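Local coordinates for protein creatinine amidohydrolase (Nostoc punctiforme PCC 73102, PDB 3NO4) that probably hydrolyses carbon-nitrogen bonds of linear amides as a metal-dependent member of the creatininase superfamily, at residues A[74-79]-A[258-263]; A[87-92]-A[222-227]; A[40-45]-A[109-114]. All blocks are in the same frame, centred on the assembly; numbering follows the deposited sequence. Where two conformers were deposited one is given.

Interaction 1: residues A[74-79]-A[258-263]; sequences TGAIVG and NGYLEF
The last turn of helix 58-74 and the loop leading into strand 77-78 lie beside helix 242-265, with Thr-74 and Leu-261 the nearest backbone positions at 7.0 Å between their CA atoms. Three side chains reach across, from Thr-74 and Ala-76 on one side and from Tyr-260 on the other, and Leu-261 closes the outer margin. The Tyr-260 ring carries most of the contact made by helix 242-265. With CG anti to the backbone N (chi1 174°), the ring extends from the helix toward the sheet, and the Ala-76 methyl rests against its far end, CB lying 3.4 Å from both CZ and OH of Tyr-260. Thr-74 meets the same ring further back, on the CD2 side, where its OG1 comes within 3.7 Å of Tyr-260 CD2 at an oblique angle. This topology is that of a beta-alpha-beta crossover: helix 58-74 connects the parallel neighbours 39-44 and 77-78, and Tyr-260 also touches Ile-41 of strand 39-44, so helix 242-265 packs against the end of the crossover as well as the sheet. The Thr-74 methyl also reaches Leu-261, with CG2 3.7 Å from Leu-261 CG, while still bordering the Tyr-260 ring; the Thr-74 and Leu-261 side chains run past each other in opposite directions at the more exposed border. Thr-74 OG1 sits between its backbone N and carbonyl carbon (chi1 57°), a placement that lets it bond to Val-70 O one turn back in the helix. A weak bond, 3.4 Å from Ala-76 N to Thr-74 OG1, also ends on this hydroxyl. The chain between these residues turns at Gly-75, the first residue to leave helical angles. Its phi is positive (79°), and any side chain there would press on the carbonyl O of Thr-74.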
ATOM      1  N   THR A  74     -38.037  -1.224   6.788  1.00 28.07           N
ATOM      2  CA  THR A  74     -37.654   0.115   7.241  1.00 28.52           C
ATOM      3  C   THR A  74     -37.756   1.196   6.163  1.00 28.43           C
ATOM      4  O   THR A  74     -37.712   2.358   6.512  1.00 30.27           O
ATOM      5  CB  THR A  74     -36.209   0.143   7.858  1.00 26.78           C
ATOM      6  OG1 THR A  74     -35.291  -0.343   6.890  1.00 24.33           O
ATOM      7  CG2 THR A  74     -36.138  -0.686   9.137  1.00 27.34           C
ATOM      8  N   GLY A  75     -37.889   0.836   4.888  1.00 27.93           N
ATOM      9  CA  GLY A  75     -37.700   1.778   3.800  1.00 27.54           C
ATOM     10  C   GLY A  75     -36.237   2.069   3.433  1.00 26.71           C
ATOM     11  O   GLY A  75     -35.995   3.003   2.682  1.00 28.26           O
ATOM     12  N   ALA A  76     -35.261   1.309   3.943  1.00 25.23           N
ATOM     13  CA  ALA A  76     -33.849   1.556   3.615  1.00 23.62           C
ATOM     14  C   ALA A  76     -33.472   0.958   2.259  1.00 23.69           C
ATOM     15  O   ALA A  76     -33.812  -0.182   1.950  1.00 23.12           O
ATOM     16  CB  ALA A  76     -32.935   1.006   4.679  1.00 22.27           C
ATOM     17  N   ILE A  77     -32.693   1.710   1.489  1.00 23.60           N
ATOM     18  CA  ILE A  77     -32.063   1.197   0.277  1.00 23.31           C
ATOM     19  C   ILE A  77     -30.995   0.167   0.650  1.00 23.02           C
ATOM     20  O   ILE A  77     -30.246   0.353   1.632  1.00 23.17           O
ATOM     21  CB  ILE A  77     -31.490   2.344  -0.634  1.00 23.36           C
ATOM     22  CG1 ILE A  77     -31.301   1.847  -2.089  1.00 22.79           C
ATOM     23  CG2 ILE A  77     -30.183   2.957  -0.095  1.00 21.09           C
ATOM     24  CD1 ILE A  77     -31.151   2.971  -3.063  1.00 24.57           C
ATOM     25  N   VAL A  78     -30.945  -0.935  -0.103  1.00 23.05           N
ATOM     26  CA  VAL A  78     -30.041  -2.053   0.224  1.00 22.19           C
ATOM     27  C   VAL A  78     -29.044  -2.185  -0.904  1.00 22.49           C
ATOM     28  O   VAL A  78     -29.426  -2.475  -2.047  1.00 22.40           O
ATOM     29  CB  VAL A  78     -30.788  -3.348   0.437  1.00 22.73           C
ATOM     30  CG1 VAL A  78     -29.802  -4.539   0.665  1.00 20.67           C
ATOM     31  CG2 VAL A  78     -31.810  -3.196   1.577  1.00 19.82           C
ATOM     32  N   GLY A  79     -27.767  -1.933  -0.580  1.00 21.98           N
ATOM     33  CA  GLY A  79     -26.697  -2.083  -1.546  1.00 22.02           C
ATOM     34  C   GLY A  79     -26.361  -3.541  -1.863  1.00 22.15           C
ATOM     35  O   GLY A  79     -26.884  -4.442  -1.237  1.00 21.88           O
ATOM     36  N   ASN A 258     -35.363  -2.605  14.065  1.00 26.27           N
ATOM     37  CA  ASN A 258     -35.303  -1.676  15.197  0.50 26.93           C
ATOM     38  C   ASN A 258     -33.905  -1.042  15.284  1.00 26.43           C
ATOM     39  O   ASN A 258     -33.772   0.175  15.408  1.00 26.49           O
ATOM     40  CB  ASN A 258     -35.728  -2.358  16.508  0.50 28.23           C
ATOM     41  CG  ASN A 258     -37.241  -2.588  16.592  0.50 29.61           C
ATOM     42  OD1 ASN A 258     -38.039  -1.770  16.120  0.50 32.67           O
ATOM     43  ND2 ASN A 258     -37.638  -3.701  17.187  0.50 29.84           N
ATOM     44  N   GLY A 259     -32.861  -1.858  15.170  1.00 26.01           N
ATOM     45  CA  GLY A 259     -31.496  -1.346  15.218  1.00 26.12           C
ATOM     46  C   GLY A 259     -31.128  -0.337  14.119  1.00 26.21           C
ATOM     47  O   GLY A 259     -30.467   0.667  14.385  1.00 27.20           O
ATOM     48  N   TYR A 260     -31.576  -0.607  12.896  1.00 25.94           N
ATOM     49  CA  TYR A 260     -31.389   0.326  11.789  1.00 25.68           C
ATOM     50  C   TYR A 260     -32.125   1.644  12.039  1.00 26.03           C
ATOM     51  O   TYR A 260     -31.568   2.721  11.792  1.00 24.71           O
ATOM     52  CB  TYR A 260     -31.850  -0.276  10.462  1.00 25.46           C
ATOM     53  CG  TYR A 260     -31.791   0.725   9.350  1.00 26.47           C
ATOM     54  CD1 TYR A 260     -30.599   0.985   8.715  1.00 22.70           C
ATOM     55  CD2 TYR A 260     -32.929   1.498   8.991  1.00 26.03           C
ATOM     56  CE1 TYR A 260     -30.523   1.934   7.706  1.00 24.24           C
ATOM     57  CE2 TYR A 260     -32.837   2.468   7.988  1.00 26.01           C
ATOM     58  CZ  TYR A 260     -31.657   2.659   7.350  1.00 22.88           C
ATOM     59  OH  TYR A 260     -31.536   3.597   6.356  1.00 26.97           O
ATOM     60  N   LEU A 261     -33.379   1.551  12.483  1.00 27.56           N
ATOM     61  CA  LEU A 261     -34.191   2.749  12.710  1.00 28.98           C
ATOM     62  C   LEU A 261     -33.578   3.602  13.839  1.00 29.33           C
ATOM     63  O   LEU A 261     -33.478   4.823  13.686  1.00 29.68           O
ATOM     64  CB  LEU A 261     -35.656   2.429  12.992  1.00 29.46           C
ATOM     65  CG  LEU A 261     -36.496   1.922  11.794  1.00 31.73           C
ATOM     66  CD1 LEU A 261     -37.881   1.448  12.279  1.00 30.00           C
ATOM     67  CD2 LEU A 261     -36.631   2.922  10.627  1.00 32.30           C
ATOM     68  N   GLU A 262     -33.129   2.955  14.921  1.00 29.20           N
ATOM     69  CA  GLU A 262     -32.421   3.665  16.008  1.00 30.22           C
ATOM     70  C   GLU A 262     -31.156   4.353  15.513  1.00 28.11           C
ATOM     71  O   GLU A 262     -30.909   5.487  15.850  1.00 28.30           O
ATOM     72  CB  GLU A 262     -32.107   2.740  17.201  1.00 30.65           C
ATOM     73  CG  GLU A 262     -33.358   2.336  18.021  1.00 38.47           C
ATOM     74  CD  GLU A 262     -33.078   1.317  19.163  1.00 45.66           C
ATOM     75  OE1 GLU A 262     -31.913   0.832  19.277  1.00 49.99           O
ATOM     76  OE2 GLU A 262     -34.033   1.009  19.938  1.00 49.05           O
ATOM     77  N   PHE A 263     -30.381   3.657  14.691  1.00 26.95           N
ATOM     78  CA  PHE A 263     -29.179   4.213  14.035  1.00 25.44           C
ATOM     79  C   PHE A 263     -29.490   5.402  13.146  1.00 25.91           C
ATOM     80  O   PHE A 263     -28.961   6.485  13.397  1.00 25.84           O
ATOM     81  CB  PHE A 263     -28.458   3.106  13.238  1.00 23.93           C
ATOM     82  CG  PHE A 263     -27.236   3.571  12.474  1.00 22.33           C
ATOM     83  CD1 PHE A 263     -26.219   4.271  13.119  1.00 22.83           C
ATOM     84  CD2 PHE A 263     -27.085   3.270  11.122  1.00 18.76           C
ATOM     85  CE1 PHE A 263     -25.090   4.679  12.427  1.00 21.89           C
ATOM     86  CE2 PHE A 263     -25.929   3.654  10.423  1.00 21.04           C
ATOM     87  CZ  PHE A 263     -24.940   4.372  11.086  1.00 19.71           C
TER

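Interaction 2: residues A[87-92]-A[222-227]; sequences ALHHTA and ADFRVR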
ATOM      1  N   ALA A  87     -11.659 -14.033   5.797  1.00 20.62           N
ATOM      2  CA  ALA A  87     -11.838 -15.451   6.103  1.00 20.49           C
ATOM      3  C   ALA A  87     -10.493 -16.189   5.963  1.00 20.00           C
ATOM      4  O   ALA A  87     -10.455 -17.334   5.521  1.00 21.36           O
ATOM      5  CB  ALA A  87     -12.906 -16.038   5.168  1.00 19.88           C
ATOM      6  N   LEU A  88      -9.408 -15.555   6.406  1.00 18.43           N
ATOM      7  CA  LEU A  88      -8.048 -16.061   6.164  1.00 19.00           C
ATOM      8  C   LEU A  88      -7.821 -17.431   6.831  1.00 20.35           C
ATOM      9  O   LEU A  88      -7.180 -18.329   6.242  1.00 20.38           O
ATOM     10  CB  LEU A  88      -6.971 -15.045   6.577  1.00 19.05           C
ATOM     11  CG  LEU A  88      -6.714 -13.850   5.617  1.00 19.43           C
ATOM     12  CD1 LEU A  88      -5.675 -12.842   6.181  1.00 17.80           C
ATOM     13  CD2 LEU A  88      -6.274 -14.260   4.225  1.00 17.86           C
ATOM     14  N   HIS A  89      -8.393 -17.583   8.032  1.00 19.47           N
ATOM     15  CA  HIS A  89      -8.292 -18.807   8.806  1.00 20.92           C
ATOM     16  C   HIS A  89      -9.015 -20.043   8.229  1.00 21.41           C
ATOM     17  O   HIS A  89      -8.777 -21.158   8.718  1.00 23.04           O
ATOM     18  CB  HIS A  89      -8.647 -18.567  10.305  1.00 20.95           C
ATOM     19  CG  HIS A  89      -9.968 -17.914  10.529  1.00 23.06           C
ATOM     20  ND1 HIS A  89     -10.154 -16.551  10.416  1.00 25.64           N
ATOM     21  CD2 HIS A  89     -11.174 -18.436  10.870  1.00 25.33           C
ATOM     22  CE1 HIS A  89     -11.431 -16.271  10.623  1.00 27.66           C
ATOM     23  NE2 HIS A  89     -12.065 -17.394  10.920  1.00 24.99           N
ATOM     24  N   HIS A  90      -9.878 -19.858   7.225  1.00 20.18           N
ATOM     25  CA  HIS A  90     -10.587 -20.957   6.542  1.00 19.95           C
ATOM     26  C   HIS A  90      -9.962 -21.385   5.202  1.00 20.16           C
ATOM     27  O   HIS A  90     -10.528 -22.243   4.497  1.00 19.37           O
ATOM     28  CB  HIS A  90     -12.041 -20.555   6.290  1.00 20.08           C
ATOM     29  CG  HIS A  90     -12.818 -20.310   7.537  1.00 21.14           C
ATOM     30  ND1 HIS A  90     -13.155 -21.320   8.409  1.00 22.10           N
ATOM     31  CD2 HIS A  90     -13.287 -19.160   8.084  1.00 22.39           C
ATOM     32  CE1 HIS A  90     -13.839 -20.807   9.417  1.00 23.11           C
ATOM     33  NE2 HIS A  90     -13.923 -19.497   9.250  1.00 20.09           N
ATOM     34  N   THR A  91      -8.798 -20.841   4.854  1.00 19.81           N
ATOM     35  CA  THR A  91      -8.200 -21.069   3.524  1.00 20.62           C
ATOM     36  C   THR A  91      -7.546 -22.468   3.321  1.00 21.95           C
ATOM     37  O   THR A  91      -7.206 -22.812   2.199  1.00 22.53           O
ATOM     38  CB  THR A  91      -7.205 -19.951   3.127  1.00 21.05           C
ATOM     39  OG1 THR A  91      -6.094 -19.943   4.016  1.00 17.84           O
ATOM     40  CG2 THR A  91      -7.888 -18.589   3.200  1.00 20.75           C
ATOM     41  N   ALA A  92      -7.426 -23.292   4.364  1.00 21.66           N
ATOM     42  CA  ALA A  92      -6.936 -24.657   4.202  1.00 22.21           C
ATOM     43  C   ALA A  92      -8.037 -25.610   3.728  1.00 22.69           C
ATOM     44  O   ALA A  92      -7.742 -26.784   3.476  1.00 22.74           O
ATOM     45  CB  ALA A  92      -6.281 -25.171   5.487  1.00 22.37           C
ATOM     46  N   ALA A 222      -3.655 -23.188   8.604  1.00 23.36           N
ATOM     47  CA  ALA A 222      -3.080 -24.524   8.770  1.00 24.59           C
ATOM     48  C   ALA A 222      -3.413 -25.084  10.148  1.00 25.60           C
ATOM     49  O   ALA A 222      -3.934 -26.202  10.248  1.00 26.20           O
ATOM     50  CB  ALA A 222      -1.530 -24.535   8.507  1.00 25.86           C
ATOM     51  N   ASP A 223      -3.181 -24.268  11.188  1.00 25.75           N
ATOM     52  CA  ASP A 223      -3.560 -24.585  12.577  1.00 26.02           C
ATOM     53  C   ASP A 223      -5.085 -24.853  12.686  1.00 26.06           C
ATOM     54  O   ASP A 223      -5.513 -25.805  13.377  1.00 25.72           O
ATOM     55  CB  ASP A 223      -3.106 -23.456  13.551  1.00 25.99           C
ATOM     56  CG  ASP A 223      -3.591 -23.668  14.998  1.00 26.84           C
ATOM     57  OD1 ASP A 223      -2.865 -24.310  15.782  1.00 28.61           O
ATOM     58  OD2 ASP A 223      -4.712 -23.202  15.332  1.00 28.22           O
ATOM     59  N   PHE A 224      -5.875 -24.015  12.020  1.00 24.59           N
ATOM     60  CA  PHE A 224      -7.332 -24.129  12.077  1.00 25.04           C
ATOM     61  C   PHE A 224      -7.815 -25.520  11.646  1.00 25.85           C
ATOM     62  O   PHE A 224      -8.610 -26.132  12.338  1.00 25.30           O
ATOM     63  CB  PHE A 224      -8.015 -23.065  11.257  1.00 23.83           C
ATOM     64  CG  PHE A 224      -9.509 -23.033  11.441  1.00 24.64           C
ATOM     65  CD1 PHE A 224     -10.335 -23.797  10.630  1.00 24.06           C
ATOM     66  CD2 PHE A 224     -10.087 -22.239  12.439  1.00 25.23           C
ATOM     67  CE1 PHE A 224     -11.748 -23.803  10.814  1.00 24.61           C
ATOM     68  CE2 PHE A 224     -11.499 -22.239  12.636  1.00 24.08           C
ATOM     69  CZ  PHE A 224     -12.323 -23.023  11.817  1.00 23.44           C
ATOM     70  N   ARG A 225      -7.304 -26.005  10.519  1.00 26.11           N
ATOM     71  CA  ARG A 225      -7.755 -27.291   9.981  1.00 26.76           C
ATOM     72  C   ARG A 225      -7.310 -28.469  10.836  1.00 27.79           C
ATOM     73  O   ARG A 225      -8.055 -29.432  10.953  1.00 27.74           O
ATOM     74  CB  ARG A 225      -7.330 -27.469   8.516  1.00 26.81           C
ATOM     75  CG  ARG A 225      -7.795 -28.779   7.907  1.00 27.35           C
ATOM     76  CD  ARG A 225      -8.056 -28.683   6.444  1.00 27.29           C
ATOM     77  NE  ARG A 225      -8.407 -29.996   5.936  1.00 26.72           N
ATOM     78  CZ  ARG A 225      -8.714 -30.297   4.673  1.00 31.12           C
ATOM     79  NH1 ARG A 225      -8.757 -29.360   3.717  1.00 29.83           N
ATOM     80  NH2 ARG A 225      -9.033 -31.562   4.370  1.00 31.78           N
ATOM     81  N   VAL A 226      -6.122 -28.380  11.444  1.00 28.07           N
ATOM     82  CA  VAL A 226      -5.681 -29.344  12.466  1.00 29.26           C
ATOM     83  C   VAL A 226      -6.626 -29.361  13.673  1.00 29.77           C
ATOM     84  O   VAL A 226      -7.060 -30.431  14.101  1.00 31.74           O
ATOM     85  CB  VAL A 226      -4.178 -29.101  12.913  1.00 29.09           C
ATOM     86  CG1 VAL A 226      -3.784 -30.030  14.113  1.00 30.38           C
ATOM     87  CG2 VAL A 226      -3.233 -29.317  11.717  1.00 29.14           C
ATOM     88  N   ARG A 227      -6.969 -28.186  14.193  1.00 29.37           N
ATOM     89  CA  ARG A 227      -7.882 -28.076  15.340  1.00 30.09           C
ATOM     90  C   ARG A 227      -9.290 -28.519  15.057  1.00 29.47           C
ATOM     91  O   ARG A 227      -9.918 -29.097  15.932  1.00 29.48           O
ATOM     92  CB  ARG A 227      -7.979 -26.643  15.869  1.00 30.21           C
ATOM     93  CG  ARG A 227      -6.769 -26.238  16.643  1.00 31.67           C
ATOM     94  CD  ARG A 227      -6.931 -24.829  17.230  1.00 31.70           C
ATOM     95  NE  ARG A 227      -5.596 -24.392  17.591  1.00 30.56           N
ATOM     96  CZ  ARG A 227      -4.940 -24.733  18.700  1.00 30.12           C
ATOM     97  NH1 ARG A 227      -5.494 -25.466  19.675  1.00 31.65           N
ATOM     98  NH2 ARG A 227      -3.703 -24.301  18.844  1.00 30.67           N
TER
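An aromatic cluster of His-89, His-90 and Phe-224 lies beside the metal pocket, joining the 3-10 turn at 88-90 to helix 221-227. The edge of the His-90 imidazole, ND1 and CE1, points to the face of the Phe-224 ring in an edge-to-face pair with planes at 73° and centroids 4.9 Å apart; CE1 of His-90 comes to 3.6 Å from Phe-224 CZ. Phe-224 is directed there by CG anti to its backbone N (chi1 -172°). His-89 adds a looser, oblique contact, bringing Phe-224 CE2 near the plane of its ring, at 4.2 Å from CD2 of His-89, while His-89 O lies 3.3 Å from Phe-224 CB. Within the turn, His-89 CD2 also lies over the rim of one face of the His-90 ring. Both histidines use NE2 to bond an unidentified ligand in the pocket, and Gln-49 bonds His-90 ND1, which should fix the rotation of that imidazole. The nickel held by His-50, Asp-59 and Glu-191 is about 7 Å from the His-90 side chain at the nearest atoms. At the outer end, Arg-225 bends at chi2 and its NH1 donates to Ala-92 O (2.8 Å), nearly in the guanidinium plane. Cutting Arg-225 back to an alanine would probably leave Ala-92 O without this donor and lose the packing of Arg-225 CD on the Ala-92 methyl. Ala-92 CB also packs on Arg-225 CB at 3.9 Å.

Interaction 3: residues A[40-45]-A[109-114]; sequences IIFPIG and RDYVTC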
ATOM      1  N   ILE A  40     -28.173   3.732   4.154  1.00 21.19           N
ATOM      2  CA  ILE A  40     -28.020   2.608   3.255  1.00 20.69           C
ATOM      3  C   ILE A  40     -27.540   1.389   4.075  1.00 20.10           C
ATOM      4  O   ILE A  40     -26.726   1.532   5.018  1.00 20.39           O
ATOM      5  CB  ILE A  40     -27.014   2.939   2.086  1.00 19.73           C
ATOM      6  CG1 ILE A  40     -26.947   1.790   1.083  1.00 20.77           C
ATOM      7  CG2 ILE A  40     -25.637   3.289   2.642  1.00 18.23           C
ATOM      8  CD1 ILE A  40     -26.421   2.182  -0.355  1.00 20.00           C
ATOM      9  N   ILE A  41     -28.087   0.228   3.730  1.00 20.94           N
ATOM     10  CA  ILE A  41     -27.747  -1.060   4.347  1.00 20.92           C
ATOM     11  C   ILE A  41     -26.853  -1.805   3.369  1.00 21.05           C
ATOM     12  O   ILE A  41     -27.191  -1.877   2.164  1.00 22.04           O
ATOM     13  CB  ILE A  41     -28.971  -1.896   4.667  1.00 22.04           C
ATOM     14  CG1 ILE A  41     -29.804  -1.185   5.728  1.00 22.72           C
ATOM     15  CG2 ILE A  41     -28.561  -3.318   5.148  1.00 20.23           C
ATOM     16  CD1 ILE A  41     -31.148  -1.822   5.976  1.00 22.43           C
ATOM     17  N   PHE A  42     -25.683  -2.246   3.844  1.00 20.25           N
ATOM     18  CA  PHE A  42     -24.867  -3.227   3.136  1.00 20.59           C
ATOM     19  C   PHE A  42     -24.910  -4.595   3.791  1.00 21.18           C
ATOM     20  O   PHE A  42     -24.535  -4.704   4.954  1.00 22.12           O
ATOM     21  CB  PHE A  42     -23.420  -2.765   2.995  1.00 20.41           C
ATOM     22  CG  PHE A  42     -23.240  -1.796   1.888  1.00 19.64           C
ATOM     23  CD1 PHE A  42     -23.138  -2.246   0.579  1.00 20.48           C
ATOM     24  CD2 PHE A  42     -23.224  -0.431   2.139  1.00 20.57           C
ATOM     25  CE1 PHE A  42     -23.023  -1.353  -0.473  1.00 19.99           C
ATOM     26  CE2 PHE A  42     -23.090   0.495   1.090  1.00 19.87           C
ATOM     27  CZ  PHE A  42     -23.008   0.020  -0.227  1.00 19.54           C
ATOM     28  N   PRO A  43     -25.357  -5.640   3.052  1.00 21.78           N
ATOM     29  CA  PRO A  43     -25.132  -6.981   3.591  1.00 22.17           C
ATOM     30  C   PRO A  43     -23.666  -7.341   3.366  1.00 20.83           C
ATOM     31  O   PRO A  43     -23.140  -7.086   2.270  1.00 21.62           O
ATOM     32  CB  PRO A  43     -26.075  -7.875   2.770  1.00 21.95           C
ATOM     33  CG  PRO A  43     -26.742  -7.029   1.780  1.00 23.39           C
ATOM     34  CD  PRO A  43     -26.093  -5.689   1.778  1.00 23.12           C
ATOM     35  N   ILE A  44     -23.014  -7.867   4.389  1.00 20.38           N
ATOM     36  CA  ILE A  44     -21.647  -8.349   4.279  1.00 19.77           C
ATOM     37  C   ILE A  44     -21.539  -9.749   4.845  1.00 19.59           C
ATOM     38  O   ILE A  44     -21.917  -9.991   5.973  1.00 21.61           O
ATOM     39  CB  ILE A  44     -20.565  -7.376   4.851  1.00 19.70           C
ATOM     40  CG1 ILE A  44     -19.144  -7.921   4.590  1.00 18.94           C
ATOM     41  CG2 ILE A  44     -20.771  -7.092   6.331  1.00 19.37           C
ATOM     42  CD1 ILE A  44     -17.998  -6.893   4.890  1.00 15.11           C
ATOM     43  N   GLY A  45     -21.051 -10.677   4.035  1.00 20.11           N
ATOM     44  CA  GLY A  45     -20.755 -12.032   4.499  1.00 20.81           C
ATOM     45  C   GLY A  45     -19.341 -12.503   4.186  1.00 21.44           C
ATOM     46  O   GLY A  45     -18.336 -11.805   4.465  1.00 21.01           O
ATOM     47  N   ARG A 109     -13.334   1.605   2.347  1.00 17.98           N
ATOM     48  CA  ARG A 109     -12.969   3.014   2.141  1.00 18.60           C
ATOM     49  C   ARG A 109     -13.496   3.526   0.806  1.00 17.79           C
ATOM     50  O   ARG A 109     -14.119   4.581   0.776  1.00 18.69           O
ATOM     51  CB  ARG A 109     -11.457   3.193   2.199  1.00 19.50           C
ATOM     52  CG  ARG A 109     -11.040   4.643   2.447  1.00 22.88           C
ATOM     53  CD  ARG A 109      -9.577   4.809   2.239  1.00 27.38           C
ATOM     54  NE  ARG A 109      -9.302   5.194   0.871  1.00 29.60           N
ATOM     55  CZ  ARG A 109      -8.133   5.684   0.419  1.00 32.87           C
ATOM     56  NH1 ARG A 109      -7.070   5.835   1.235  1.00 32.37           N
ATOM     57  NH2 ARG A 109      -8.034   6.070  -0.872  1.00 32.17           N
ATOM     58  N   ASP A 110     -13.289   2.748  -0.261  1.00 17.41           N
ATOM     59  CA  ASP A 110     -13.790   3.095  -1.597  1.00 17.82           C
ATOM     60  C   ASP A 110     -15.315   3.170  -1.659  1.00 18.84           C
ATOM     61  O   ASP A 110     -15.852   4.117  -2.243  1.00 20.22           O
ATOM     62  CB  ASP A 110     -13.264   2.105  -2.647  1.00 18.01           C
ATOM     63  CG  ASP A 110     -11.758   2.277  -2.951  1.00 19.11           C
ATOM     64  OD1 ASP A 110     -11.143   3.273  -2.474  1.00 18.34           O
ATOM     65  OD2 ASP A 110     -11.184   1.413  -3.672  1.00 21.12           O
ATOM     66  N   TYR A 111     -16.014   2.180  -1.089  1.00 18.29           N
ATOM     67  CA  TYR A 111     -17.486   2.160  -1.108  1.00 18.97           C
ATOM     68  C   TYR A 111     -18.038   3.403  -0.408  1.00 19.38           C
ATOM     69  O   TYR A 111     -18.865   4.122  -0.986  1.00 19.52           O
ATOM     70  CB  TYR A 111     -18.052   0.946  -0.342  1.00 19.29           C
ATOM     71  CG  TYR A 111     -18.172  -0.367  -1.071  1.00 17.98           C
ATOM     72  CD1 TYR A 111     -17.126  -0.870  -1.864  1.00 20.22           C
ATOM     73  CD2 TYR A 111     -19.302  -1.146  -0.914  1.00 20.18           C
ATOM     74  CE1 TYR A 111     -17.233  -2.117  -2.512  1.00 19.34           C
ATOM     75  CE2 TYR A 111     -19.432  -2.393  -1.553  1.00 22.05           C
ATOM     76  CZ  TYR A 111     -18.389  -2.893  -2.311  1.00 20.75           C
ATOM     77  OH  TYR A 111     -18.536  -4.131  -2.939  1.00 21.71           O
ATOM     78  N   VAL A 112     -17.553   3.639   0.832  1.00 18.62           N
ATOM     79  CA  VAL A 112     -18.069   4.696   1.679  1.00 18.71           C
ATOM     80  C   VAL A 112     -17.732   6.063   1.112  1.00 19.46           C
ATOM     81  O   VAL A 112     -18.583   6.955   1.126  1.00 20.46           O
ATOM     82  CB  VAL A 112     -17.646   4.562   3.184  1.00 19.05           C
ATOM     83  CG1 VAL A 112     -18.157   5.752   3.982  1.00 16.49           C
ATOM     84  CG2 VAL A 112     -18.163   3.227   3.768  1.00 20.11           C
ATOM     85  N   THR A 113     -16.524   6.231   0.563  1.00 20.15           N
ATOM     86  CA  THR A 113     -16.150   7.526  -0.048  1.00 20.02           C
ATOM     87  C   THR A 113     -17.055   7.904  -1.221  1.00 21.07           C
ATOM     88  O   THR A 113     -17.507   9.057  -1.290  1.00 21.14           O
ATOM     89  CB  THR A 113     -14.654   7.607  -0.424  1.00 19.96           C
ATOM     90  OG1 THR A 113     -13.889   7.254   0.732  1.00 20.51           O
ATOM     91  CG2 THR A 113     -14.273   9.052  -0.860  1.00 19.49           C
ATOM     92  N   CYS A 114     -17.316   6.942  -2.127  1.00 20.35           N
ATOM     93  CA  CYS A 114     -18.167   7.191  -3.292  1.00 20.66           C
ATOM     94  C   CYS A 114     -19.557   7.636  -2.826  1.00 20.34           C
ATOM     95  O   CYS A 114     -20.051   8.666  -3.267  1.00 20.70           O
ATOM     96  CB  CYS A 114     -18.296   5.938  -4.164  1.00 20.19           C
ATOM     97  SG  CYS A 114     -16.816   5.444  -5.034  1.00 22.95           S
TER
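Aromatic packing makes the contact: Phe-42 of strand 39-44 and Tyr-111 of helix 101-118 meet through their rings, both buried. The edge of Tyr-111 is directed at the face of Phe-42 in an offset edge-to-face pair, planes at 61° and centroids 5.5 Å apart. Tyr-111 brings the CD2-CE2 side of its ring to CE1 of Phe-42, and the closest atoms are Phe-42 CE1 and Tyr-111 CD2 at 3.8 Å. The rings bridge backbones 10.1 Å apart between the CA atoms of Phe-42 and Tyr-111. In both, CG is anti to the carbonyl carbon and beside the N (chi1 -80° for Phe-42, -84° for Tyr-111), which sends each ring out across the gap, and the two side chains lie aslant to one another.

The helix adds polar bonds of its own. Arg-109 O is gripped twice by Thr-113, by the backbone N and by OG1 at 2.7 Å, the two donors approaching from opposite faces of the carbonyl plane. Asp-110, next to Tyr-111, forms a salt bridge with Arg-100 of a neighbouring subunit and a hydrogen bond to Thr-103 there, while the same subunit packs Ile-97 on Phe-42 and Val-84 on Tyr-111. The aromatic pair thus joins the sheet to helix 101-118 and also borders the subunit interface. A helix laid through large side chains on a central strand of a parallel sheet is the layered arrangement of an alpha/beta fold.

Overall arrangement
Interactions 1 and 3 share the parallel sheet: strands 77-78 and 39-44 are neighbours, linked by probable hydrogen bonds from Gly-79 N to Ile-41 O (2.8 Å) and from Ile-41 N to Ile-77 O (3.0 Å), and the centres of interactions 1 and 3 are 14 Å apart. Ala-76 and Ile-41 also pack side by side. Interaction 2 lies on the other side of the chain's centre from interaction 1, with centres about 35 Å apart. It stands nearer interaction 3, their nearest atoms about 7 Å apart, and both touch the same neighbouring subunit. Of the three, interaction 2 borders the nickel pocket, whereas 1 and 3 build the sheet-and-helix framework.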